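Local coordinates for protein lytic polysaccharide monooxygenase (Neurospora crassa, PDB 4QI8) that probably cleaves cellulose chains oxidatively at a copper centre, consuming oxygen or hydrogen peroxide with electrons from a reductant, at residues A[23-28]-A[41-46]; A[87-92]-A[133-138]; A[18-23]-A[157-162]; A[36-41]-A[93-98]. All coordinates share one frame; numbering follows the deposited sequence. Where two conformers were deposited one is given.

Overall arrangement
Contacts 1, 2 and 3 are largely buried, whereas contact 4 is only partly so, and their chemistry follows. Contact 3 lays a loop along strand 155-166 with backbone bonds and an arginine-glutamine pair. Contact 2 is apolar apart from a bridging water; its strand 134-144 neighbours 155-166 in the same sheet, and Arg21 of contact 3 also binds Trp92 O of contact 2. Contact 1 mixes a phenylalanine packing site with aspartate bonds. It shares Ala23 with contact 3 and is tied to it by the Cys42-Cys160 disulfide. Contacts 1 and 4 both use helix 39-42 and share Arg41, which in contact 4 meets the loop 93-98 through carbonyls, a water and charge.

Contact 1. Residues A[23-28]-A[41-46]; sequences ADNWQN and RCFQST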
# COMPACT_ATOMS: atom_id res chain seq x y z
N ALA A 23 3.87 3.51 -11.82
CA ALA A 23 3.80 4.66 -10.93
C ALA A 23 4.52 5.84 -11.54
O ALA A 23 5.49 5.69 -12.29
CB ALA A 23 4.42 4.30 -9.58
N ASP A 24 4.07 7.03 -11.17
CA ASP A 24 4.63 8.25 -11.73
C ASP A 24 6.08 8.47 -11.29
O ASP A 24 6.75 9.32 -11.88
CB ASP A 24 3.80 9.48 -11.36
CG ASP A 24 2.46 9.57 -12.09
OD1 ASP A 24 2.28 8.90 -13.13
OD2 ASP A 24 1.60 10.34 -11.60
N ASN A 25 6.56 7.74 -10.28
CA ASN A 25 7.97 7.82 -9.85
C ASN A 25 8.88 6.80 -10.55
O ASN A 25 9.99 6.54 -10.09
CB ASN A 25 8.11 7.69 -8.32
CG ASN A 25 7.86 6.28 -7.81
OD1 ASN A 25 7.23 5.45 -8.48
ND2 ASN A 25 8.36 6.01 -6.61
N TRP A 26 8.43 6.26 -11.67
CA TRP A 26 9.20 5.21 -12.32
C TRP A 26 10.58 5.67 -12.79
O TRP A 26 11.47 4.84 -12.93
CB TRP A 26 8.41 4.56 -13.46
CG TRP A 26 8.25 5.40 -14.67
CD1 TRP A 26 7.32 6.38 -14.88
CD2 TRP A 26 9.05 5.34 -15.86
NE1 TRP A 26 7.50 6.94 -16.13
CE2 TRP A 26 8.56 6.32 -16.75
CE3 TRP A 26 10.14 4.57 -16.24
CZ2 TRP A 26 9.10 6.52 -18.01
CZ3 TRP A 26 10.68 4.77 -17.49
CH2 TRP A 26 10.17 5.75 -18.36
N GLN A 27 10.77 6.97 -13.03
CA GLN A 27 12.08 7.48 -13.41
C GLN A 27 12.89 8.03 -12.23
O GLN A 27 14.09 7.81 -12.16
CB GLN A 27 11.96 8.58 -14.47
CG GLN A 27 11.29 8.09 -15.73
CD GLN A 27 11.45 9.07 -16.87
OE1 GLN A 27 10.79 10.10 -16.92
NE2 GLN A 27 12.35 8.75 -17.80
N ASN A 28 12.26 8.73 -11.29
CA ASN A 28 13.03 9.40 -10.24
C ASN A 28 13.08 8.64 -8.91
O ASN A 28 13.83 9.04 -8.02
CB ASN A 28 12.52 10.81 -9.99
CG ASN A 28 11.18 10.83 -9.28
OD1 ASN A 28 10.37 9.93 -9.42
ND2 ASN A 28 10.96 11.88 -8.49
N ARG A 41 -3.27 7.67 -4.19
CA ARG A 41 -3.97 6.40 -4.34
C ARG A 41 -3.06 5.33 -4.95
O ARG A 41 -2.65 4.40 -4.28
CB ARG A 41 -5.27 6.62 -5.16
CG ARG A 41 -6.07 5.35 -5.35
CD ARG A 41 -7.39 5.56 -6.11
NE ARG A 41 -7.20 6.33 -7.34
CZ ARG A 41 -7.51 7.61 -7.56
NH1 ARG A 41 -8.10 8.41 -6.66
NH2 ARG A 41 -7.25 8.12 -8.77
N CYS A 42 -2.71 5.51 -6.22
CA CYS A 42 -1.86 4.56 -6.96
C CYS A 42 -0.69 5.25 -7.67
O CYS A 42 -0.11 4.68 -8.59
CB CYS A 42 -2.68 3.72 -7.98
SG CYS A 42 -3.88 2.66 -7.17
N PHE A 43 -0.34 6.45 -7.21
CA PHE A 43 0.77 7.22 -7.78
C PHE A 43 0.60 7.45 -9.28
O PHE A 43 1.57 7.41 -10.04
CB PHE A 43 2.14 6.56 -7.46
CG PHE A 43 3.28 7.54 -7.20
CD1 PHE A 43 3.29 8.83 -7.73
CD2 PHE A 43 4.37 7.15 -6.42
CE1 PHE A 43 4.33 9.71 -7.47
CE2 PHE A 43 5.41 8.03 -6.16
CZ PHE A 43 5.38 9.30 -6.67
N GLN A 44 -0.63 7.74 -9.71
CA GLN A 44 -0.89 8.07 -11.11
C GLN A 44 -1.78 9.29 -11.22
O GLN A 44 -2.97 9.23 -10.93
CB GLN A 44 -1.55 6.92 -11.85
CG GLN A 44 -0.69 5.68 -11.99
CD GLN A 44 -1.33 4.67 -12.93
OE1 GLN A 44 -2.56 4.52 -12.95
NE2 GLN A 44 -0.51 3.99 -13.73
N SER A 45 -1.23 10.40 -11.69
CA SER A 45 -2.08 11.55 -11.99
C SER A 45 -2.98 11.27 -13.19
O SER A 45 -4.09 11.78 -13.27
CB SER A 45 -1.25 12.79 -12.27
OG SER A 45 -0.45 13.13 -11.16
N THR A 46 -2.46 10.49 -14.15
CA THR A 46 -3.23 10.01 -15.29
C THR A 46 -3.31 8.50 -15.13
O THR A 46 -2.28 7.83 -15.17
CB THR A 46 -2.55 10.37 -16.66
OG1 THR A 46 -2.43 11.79 -16.80
CG2 THR A 46 -3.33 9.81 -17.84
O HOH W 1 0.24 9.83 -14.57
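Ala23 and Asp24 pass beside Phe43 and Gln44, the CA atoms of Ala23 and Phe43 lying 5.1 Å apart, and one backbone bond joins the two chains: Asp24 N gives its hydrogen to Phe43 O at 2.8 Å. Phe43 is where the chain leaves helix 39-42, and its positive phi (57°) belongs to that exit. The side chain of Asp24 adds a second grip. CG stands anti to the carbonyl carbon (chi1 -72°), and OD2 takes the hydrogen of Ser45 N at 2.8 Å on its syn side. OD2 also accepts from Gln39, so one carboxylate oxygen serves the helix and the chain just after it. OD1 receives a bond from a water, 2.7 Å away, that in turn accepts from Thr46 N. A short acid suits this place because its two oxygens can take two N-H groups and a water together. The rest of the contact is built round Phe43, whose broad ring can take backbone, amide and methyl groups against it. Asn25 N lies above the middle of one face, while Asn25 CG comes to 3.4 Å from Phe43 CE2, the amide and ring planes 31° apart. Asn25 ND2 is held by Gly30 O, and Ala23 CB touches Phe43 CB at 3.8 Å. The type I beta turn from Ala23 to Trp26 is thus packed against a helix end in the AA9 beta-sandwich, with the side chain of Asn25 about 9 Å from the copper ion.

Contact 2. Residues A[87-92]-A[133-138]; sequences QDINSW and SGSYLL
The tight part of this contact is the side chain of Ile89, whose CD1 comes to 3.2 Å from the backbone oxygen Tyr136 O and to 4.0 Å from Ser135 CB. CG1 of Ile89 is anti to the backbone N (chi1 -177°), and a near-extended chi2 (159°) carries CD1 onto the strand. A long aliphatic side chain suits the place, since its terminal methyl reaches the strand backbone while remaining close to Ser135 and Leu137. Leu137 completes the apolar patch with its two methyls: CD1 packs obliquely against Trp92 CE3 at 3.8 Å, and CD2 meets Ile89 CD1 at 4.2 Å. The broad indole needs only its benzene side for this, and Val83, Pro84 and Ala81 also touch Trp92.

Residues 134-138 open the long strand 134-144, which runs between strands 76-82 and 155-166 in the larger sheet of the beta-sandwich. Side chains alternate along the strand, so Ser135 and Leu137 share the side on which Ile89 and Trp92, of the loop between strands 76-82 and 99-104, lie, whereas Tyr136 starts off away from the loop and bonds through its hydroxyl to Lys132 O.

Toward Gln87 the packing gives way to solvent. There Ser135 OG and Ile89 N meet through one water, which accepts from Ile89 N at 2.9 Å and lies 3.0 Å from Ser135 OG; its bond to Gln87 O is weak. The loop keeps its shape on this side with an Asx turn, Asn90 N giving its hydrogen to Asp88 OD1 at 2.9 Å.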
# COMPACT_ATOMS: atom_id res chain seq x y z
N GLN A 87 -17.45 -4.37 -13.99
CA GLN A 87 -16.42 -3.40 -14.36
C GLN A 87 -15.12 -4.13 -14.66
O GLN A 87 -14.77 -5.10 -14.01
CB GLN A 87 -16.21 -2.39 -13.24
CG GLN A 87 -17.43 -1.53 -12.96
CD GLN A 87 -17.84 -0.70 -14.16
OE1 GLN A 87 -17.12 0.21 -14.57
NE2 GLN A 87 -19.00 -1.02 -14.72
N ASP A 88 -14.40 -3.62 -15.65
CA ASP A 88 -13.11 -4.17 -16.04
C ASP A 88 -12.02 -3.55 -15.18
O ASP A 88 -11.90 -2.34 -15.12
CB ASP A 88 -12.89 -3.82 -17.50
CG ASP A 88 -11.65 -4.46 -18.11
OD1 ASP A 88 -10.68 -4.76 -17.38
OD2 ASP A 88 -11.65 -4.64 -19.35
N ILE A 89 -11.20 -4.38 -14.55
CA ILE A 89 -10.13 -3.88 -13.70
C ILE A 89 -9.22 -2.89 -14.42
O ILE A 89 -8.77 -1.94 -13.80
CB ILE A 89 -9.33 -5.03 -13.08
CG1 ILE A 89 -8.27 -4.48 -12.12
CG2 ILE A 89 -8.71 -5.91 -14.15
CD1 ILE A 89 -7.78 -5.46 -11.11
N ASN A 90 -8.96 -3.08 -15.71
CA ASN A 90 -8.05 -2.18 -16.42
C ASN A 90 -8.54 -0.75 -16.40
O ASN A 90 -7.75 0.18 -16.44
CB ASN A 90 -7.87 -2.60 -17.88
CG ASN A 90 -6.98 -3.81 -18.05
OD1 ASN A 90 -6.21 -4.18 -17.17
ND2 ASN A 90 -7.08 -4.43 -19.22
N SER A 91 -9.85 -0.57 -16.34
CA SER A 91 -10.45 0.75 -16.43
C SER A 91 -10.78 1.35 -15.05
O SER A 91 -11.09 2.53 -14.95
CB SER A 91 -11.73 0.69 -17.29
OG SER A 91 -11.45 0.22 -18.61
N TRP A 92 -10.69 0.54 -14.00
CA TRP A 92 -11.19 0.96 -12.69
C TRP A 92 -10.11 1.67 -11.87
O TRP A 92 -9.07 1.10 -11.58
CB TRP A 92 -11.71 -0.25 -11.93
CG TRP A 92 -12.58 0.07 -10.75
CD1 TRP A 92 -13.82 0.63 -10.77
CD2 TRP A 92 -12.27 -0.17 -9.38
NE1 TRP A 92 -14.31 0.75 -9.49
CE2 TRP A 92 -13.38 0.27 -8.62
CE3 TRP A 92 -11.18 -0.73 -8.71
CZ2 TRP A 92 -13.42 0.16 -7.23
CZ3 TRP A 92 -11.23 -0.84 -7.34
CH2 TRP A 92 -12.34 -0.41 -6.61
N SER A 133 -14.24 -13.48 -3.89
CA SER A 133 -13.47 -13.59 -5.12
C SER A 133 -13.83 -12.45 -6.05
O SER A 133 -14.95 -11.93 -6.02
CB SER A 133 -13.75 -14.92 -5.82
OG SER A 133 -15.11 -15.01 -6.18
N GLY A 134 -12.88 -12.05 -6.87
CA GLY A 134 -13.11 -11.02 -7.87
C GLY A 134 -11.81 -10.37 -8.26
O GLY A 134 -10.74 -10.80 -7.85
N SER A 135 -11.90 -9.33 -9.07
CA SER A 135 -10.72 -8.53 -9.40
C SER A 135 -10.50 -7.49 -8.32
O SER A 135 -11.46 -6.93 -7.79
CB SER A 135 -10.91 -7.86 -10.75
OG SER A 135 -11.04 -8.82 -11.78
N TYR A 136 -9.23 -7.24 -8.01
CA TYR A 136 -8.85 -6.33 -6.94
C TYR A 136 -7.64 -5.49 -7.32
O TYR A 136 -6.76 -5.95 -8.07
CB TYR A 136 -8.43 -7.10 -5.68
CG TYR A 136 -9.54 -7.68 -4.83
CD1 TYR A 136 -10.19 -8.85 -5.20
CD2 TYR A 136 -9.90 -7.07 -3.64
CE1 TYR A 136 -11.19 -9.40 -4.41
CE2 TYR A 136 -10.89 -7.61 -2.83
CZ TYR A 136 -11.52 -8.77 -3.21
OH TYR A 136 -12.51 -9.27 -2.39
N LEU A 137 -7.57 -4.28 -6.76
CA LEU A 137 -6.32 -3.56 -6.68
C LEU A 137 -5.69 -3.81 -5.32
O LEU A 137 -6.38 -3.81 -4.29
CB LEU A 137 -6.55 -2.06 -6.86
CG LEU A 137 -7.15 -1.67 -8.20
CD1 LEU A 137 -7.47 -0.18 -8.24
CD2 LEU A 137 -6.20 -2.02 -9.33
N LEU A 138 -4.36 -3.99 -5.32
CA LEU A 138 -3.57 -4.09 -4.11
C LEU A 138 -2.63 -2.90 -4.07
O LEU A 138 -1.74 -2.78 -4.91
CB LEU A 138 -2.77 -5.39 -4.09
CG LEU A 138 -1.77 -5.56 -2.94
CD1 LEU A 138 -2.43 -5.58 -1.57
CD2 LEU A 138 -0.96 -6.81 -3.16
O HOH W 2 -12.10 -7.11 -14.04

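Contact 3. Residues A[18-23]-A[157-162]; sequences QYVRRA and YISCAQ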
# COMPACT_ATOMS: atom_id res chain seq x y z
N GLN A 18 4.61 -5.09 -14.85
CA GLN A 18 3.80 -6.05 -15.59
C GLN A 18 2.41 -6.16 -14.97
O GLN A 18 1.41 -6.02 -15.67
CB GLN A 18 4.46 -7.42 -15.65
CG GLN A 18 3.62 -8.42 -16.42
CD GLN A 18 4.26 -9.77 -16.51
OE1 GLN A 18 5.25 -10.05 -15.83
NE2 GLN A 18 3.71 -10.63 -17.35
N TYR A 19 2.36 -6.42 -13.66
CA TYR A 19 1.10 -6.52 -12.92
C TYR A 19 0.85 -5.30 -12.05
O TYR A 19 -0.15 -5.23 -11.36
CB TYR A 19 1.12 -7.77 -12.05
CG TYR A 19 1.24 -9.05 -12.84
CD1 TYR A 19 0.17 -9.54 -13.54
CD2 TYR A 19 2.43 -9.76 -12.89
CE1 TYR A 19 0.26 -10.71 -14.27
CE2 TYR A 19 2.52 -10.93 -13.63
CZ TYR A 19 1.44 -11.39 -14.31
OH TYR A 19 1.55 -12.56 -15.03
N VAL A 20 1.79 -4.35 -12.07
CA VAL A 20 1.70 -3.14 -11.27
C VAL A 20 1.53 -1.95 -12.21
O VAL A 20 2.29 -1.80 -13.16
CB VAL A 20 2.96 -2.97 -10.40
CG1 VAL A 20 2.90 -1.67 -9.61
CG2 VAL A 20 3.12 -4.17 -9.47
N ARG A 21 0.49 -1.15 -11.97
CA ARG A 21 0.27 0.06 -12.74
C ARG A 21 1.51 0.94 -12.65
O ARG A 21 2.02 1.16 -11.56
CB ARG A 21 -0.96 0.78 -12.19
CG ARG A 21 -2.23 -0.01 -12.42
CD ARG A 21 -3.48 0.74 -12.02
NE ARG A 21 -4.67 -0.01 -12.40
CZ ARG A 21 -5.91 0.31 -12.07
NH1 ARG A 21 -6.16 1.37 -11.31
NH2 ARG A 21 -6.91 -0.45 -12.50
N ARG A 22 2.00 1.44 -13.78
CA ARG A 22 3.27 2.14 -13.71
C ARG A 22 3.12 3.43 -12.90
O ARG A 22 2.35 4.32 -13.24
CB ARG A 22 3.88 2.43 -15.09
CG ARG A 22 5.31 2.96 -14.94
CD ARG A 22 6.12 2.92 -16.20
NE ARG A 22 5.74 4.00 -17.08
CZ ARG A 22 6.33 4.23 -18.25
NH1 ARG A 22 7.32 3.45 -18.68
NH2 ARG A 22 5.93 5.25 -19.01
N ALA A 23 3.87 3.51 -11.82
CA ALA A 23 3.80 4.66 -10.93
C ALA A 23 4.52 5.84 -11.54
O ALA A 23 5.49 5.69 -12.29
CB ALA A 23 4.42 4.30 -9.58
N TYR A 157 5.78 6.31 -0.73
CA TYR A 157 6.26 5.56 -1.89
C TYR A 157 5.20 4.50 -2.18
O TYR A 157 4.97 3.63 -1.35
CB TYR A 157 7.63 4.94 -1.58
CG TYR A 157 8.68 5.97 -1.24
CD1 TYR A 157 9.44 6.57 -2.26
CD2 TYR A 157 8.92 6.36 0.07
CE1 TYR A 157 10.39 7.52 -1.97
CE2 TYR A 157 9.88 7.32 0.37
CZ TYR A 157 10.61 7.89 -0.66
OH TYR A 157 11.57 8.85 -0.41
N ILE A 158 4.54 4.60 -3.33
CA ILE A 158 3.26 3.93 -3.59
C ILE A 158 3.25 3.23 -4.94
O ILE A 158 3.81 3.76 -5.91
CB ILE A 158 2.11 4.97 -3.56
CG1 ILE A 158 1.95 5.54 -2.15
CG2 ILE A 158 0.79 4.38 -4.05
CD1 ILE A 158 1.22 6.88 -2.13
N SER A 159 2.56 2.10 -5.02
CA SER A 159 2.07 1.61 -6.31
C SER A 159 0.85 0.74 -6.07
O SER A 159 0.51 0.42 -4.93
CB SER A 159 3.14 0.81 -7.07
OG SER A 159 3.34 -0.44 -6.43
N CYS A 160 0.20 0.34 -7.17
CA CYS A 160 -0.95 -0.55 -7.12
C CYS A 160 -0.86 -1.67 -8.14
O CYS A 160 -0.62 -1.43 -9.31
CB CYS A 160 -2.24 0.21 -7.42
SG CYS A 160 -2.67 1.40 -6.14
N ALA A 161 -1.10 -2.89 -7.65
CA ALA A 161 -1.12 -4.09 -8.47
C ALA A 161 -2.53 -4.51 -8.84
O ALA A 161 -3.47 -4.30 -8.07
CB ALA A 161 -0.41 -5.22 -7.75
N GLN A 162 -2.67 -5.11 -10.01
CA GLN A 162 -3.92 -5.70 -10.46
C GLN A 162 -3.92 -7.19 -10.19
O GLN A 162 -3.04 -7.91 -10.68
CB GLN A 162 -4.16 -5.42 -11.96
CG GLN A 162 -4.29 -3.93 -12.25
CD GLN A 162 -4.64 -3.56 -13.68
OE1 GLN A 162 -4.65 -2.37 -14.02
NE2 GLN A 162 -4.94 -4.55 -14.52
O HOH W 3 0.77 2.10 -9.31
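The guanidinium of Arg21 meets Gln162 with its edge: Gln162 OE1 lies in the guanidinium plane, 2.9 Å from Arg21 NE, and the N-H points almost straight at it (169°). The amide stands nearly upright to that plane, 84° away, yet NE lies in the carbonyl plane, on a lone pair. A second bond from Arg21 NH2 to the same oxygen is weak. The Tyr19 ring has Gln18 CG above one face, offset toward the rim. Arg21 runs extended from CG to NE, and an arginine suits the place because its remaining N-H groups can serve other acceptors; NH2 binds Trp92 O. Gln162 can both accept and donate, taking a bond from Ala50 N on OE1 and giving bonds from NE2 to Thr53 and Asn90.

Alongside this pair the backbones bond directly, Gln162 N to Tyr19 O and Arg21 N to Cys160 O, each at 2.9 Å. A water adds a third link, donating to Arg21 O and accepting from Cys160 N. On the other side of the chain small groups allow a close approach. Val20 CG1 comes to 3.4 Å from Ser159 OG, whose polar partners are Phe4 O and Tyr64 OH, and Val20 CG2 touches Ala161 CB at 4.1 Å.

Val20 and Ala161 form a single antiparallel, non-hydrogen-bonded bridge, with CA atoms 4.1 Å apart. It lays the loop along the edge of strand 155-166 away from strand 134-144, in the AA9 beta-sandwich whose Tyr157, on this same strand, belongs to the copper site.

Contact 4. Residues A[36-41]-A[93-98]; sequences NSQQIR and TGEGAV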
# COMPACT_ATOMS: atom_id res chain seq x y z
N ASN A 36 -3.57 14.91 -0.38
CA ASN A 36 -4.76 15.33 -1.12
C ASN A 36 -4.67 15.12 -2.63
O ASN A 36 -5.61 15.41 -3.35
CB ASN A 36 -5.05 16.80 -0.82
CG ASN A 36 -5.20 17.05 0.66
OD1 ASN A 36 -4.46 17.84 1.25
ND2 ASN A 36 -6.12 16.36 1.28
N SER A 37 -3.53 14.63 -3.10
CA SER A 37 -3.34 14.37 -4.51
C SER A 37 -3.95 13.05 -4.94
O SER A 37 -3.97 12.08 -4.18
CB SER A 37 -1.83 14.31 -4.79
OG SER A 37 -1.56 13.92 -6.12
N GLN A 38 -4.40 12.98 -6.19
CA GLN A 38 -4.77 11.69 -6.77
C GLN A 38 -3.61 10.70 -6.70
O GLN A 38 -3.83 9.49 -6.66
CB GLN A 38 -5.23 11.85 -8.22
CG GLN A 38 -6.49 12.68 -8.37
CD GLN A 38 -7.66 12.00 -7.71
OE1 GLN A 38 -8.03 10.89 -8.08
NE2 GLN A 38 -8.25 12.65 -6.71
N GLN A 39 -2.38 11.19 -6.71
CA GLN A 39 -1.22 10.31 -6.61
C GLN A 39 -1.14 9.53 -5.30
O GLN A 39 -0.45 8.52 -5.25
CB GLN A 39 0.08 11.09 -6.84
CG GLN A 39 0.26 11.56 -8.27
CD GLN A 39 1.55 12.33 -8.46
OE1 GLN A 39 1.95 13.11 -7.59
NE2 GLN A 39 2.23 12.08 -9.56
N ILE A 40 -1.85 9.95 -4.26
CA ILE A 40 -1.81 9.21 -2.99
C ILE A 40 -2.44 7.84 -3.15
O ILE A 40 -2.24 6.94 -2.33
CB ILE A 40 -2.44 10.03 -1.82
CG1 ILE A 40 -1.92 9.57 -0.44
CG2 ILE A 40 -3.95 9.95 -1.88
CD1 ILE A 40 -0.45 9.90 -0.20
N ARG A 41 -3.27 7.67 -4.19
CA ARG A 41 -3.97 6.40 -4.34
C ARG A 41 -3.06 5.33 -4.95
O ARG A 41 -2.65 4.40 -4.28
CB ARG A 41 -5.27 6.62 -5.16
CG ARG A 41 -6.07 5.35 -5.35
CD ARG A 41 -7.39 5.56 -6.11
NE ARG A 41 -7.20 6.33 -7.34
CZ ARG A 41 -7.51 7.61 -7.56
NH1 ARG A 41 -8.10 8.41 -6.66
NH2 ARG A 41 -7.25 8.12 -8.77
N THR A 93 -10.36 2.91 -11.48
CA THR A 93 -9.35 3.69 -10.77
C THR A 93 -9.36 3.46 -9.25
O THR A 93 -8.36 3.72 -8.58
CB THR A 93 -9.51 5.18 -11.05
OG1 THR A 93 -10.76 5.62 -10.53
CG2 THR A 93 -9.46 5.46 -12.54
N GLY A 94 -10.47 2.99 -8.71
CA GLY A 94 -10.57 2.77 -7.28
C GLY A 94 -10.96 4.02 -6.53
O GLY A 94 -10.44 4.30 -5.45
N GLU A 95 -11.90 4.77 -7.08
CA GLU A 95 -12.41 5.95 -6.38
C GLU A 95 -13.52 5.60 -5.40
O GLU A 95 -14.11 4.52 -5.47
CB GLU A 95 -12.79 7.04 -7.37
CG GLU A 95 -11.51 7.54 -8.05
CD GLU A 95 -11.69 8.66 -9.06
OE1 GLU A 95 -11.53 9.84 -8.67
OE2 GLU A 95 -11.95 8.36 -10.24
N GLY A 96 -13.76 6.49 -4.45
CA GLY A 96 -14.74 6.23 -3.41
C GLY A 96 -14.19 5.42 -2.25
O GLY A 96 -12.99 5.10 -2.21
N ALA A 97 -15.06 5.09 -1.31
CA ALA A 97 -14.66 4.45 -0.07
C ALA A 97 -14.63 2.94 -0.28
O ALA A 97 -15.54 2.23 0.12
CB ALA A 97 -15.61 4.83 1.05
N VAL A 98 -13.57 2.48 -0.93
CA VAL A 98 -13.47 1.10 -1.39
C VAL A 98 -12.24 0.37 -0.86
O VAL A 98 -12.13 -0.84 -1.04
CB VAL A 98 -13.48 1.03 -2.94
CG1 VAL A 98 -14.80 1.54 -3.48
CG2 VAL A 98 -12.32 1.81 -3.57
O HOH W 4 -10.78 11.59 -5.83
O HOH W 5 -5.88 4.38 -8.94
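Arg41 reaches from the short helix 39-42 to Thr93, Gly94 and Glu95, and its chain can be followed atom by atom. CB points toward the loop; CG stands anti to the backbone N (chi1 -179°), and chi2 keeps the chain extended as far as CD, with Trp99 also touching the side chain. CD comes up against two backbone oxygens, 3.2 Å from Thr93 O and 3.4 Å from Gly94 O. Gly94, with its positive phi, has backbone angles that favour glycine, and it brings no side chain up to CD. At CD the chain bends (chi3 49°), and NE gives its hydrogen to a water in the guanidinium plane, which itself donates to Thr93 O at 2.6 Å. CZ and NH1 lie under Glu95, whose CG sits above one face, offset toward the rim, 3.8 Å from Arg41 NH1. Gln38 O lies over the centre of the opposite face.

At the tip both terminal nitrogens grip a single atom end-on: NH1 and NH2 bind Gln38 OE1 at 2.9 and 3.0 Å, approaching from the same face of the amide. NH1 also serves Phe181 O. The amide is presented by a bend at chi2 of Gln38, while Gln38 NE2 gives to a water that is only weakly bonded to Glu95 OE1.

Arginine suits this place because its flat, multiply donating head can be fixed by neutral carbonyls. Glu95 OE1 stays 4.2 Å from Arg41 NH1 and well out of its plane, so the carboxylate probably contributes through general electrostatic attraction rather than a directed bond, and much of the link between helix and loop rests on packing and water.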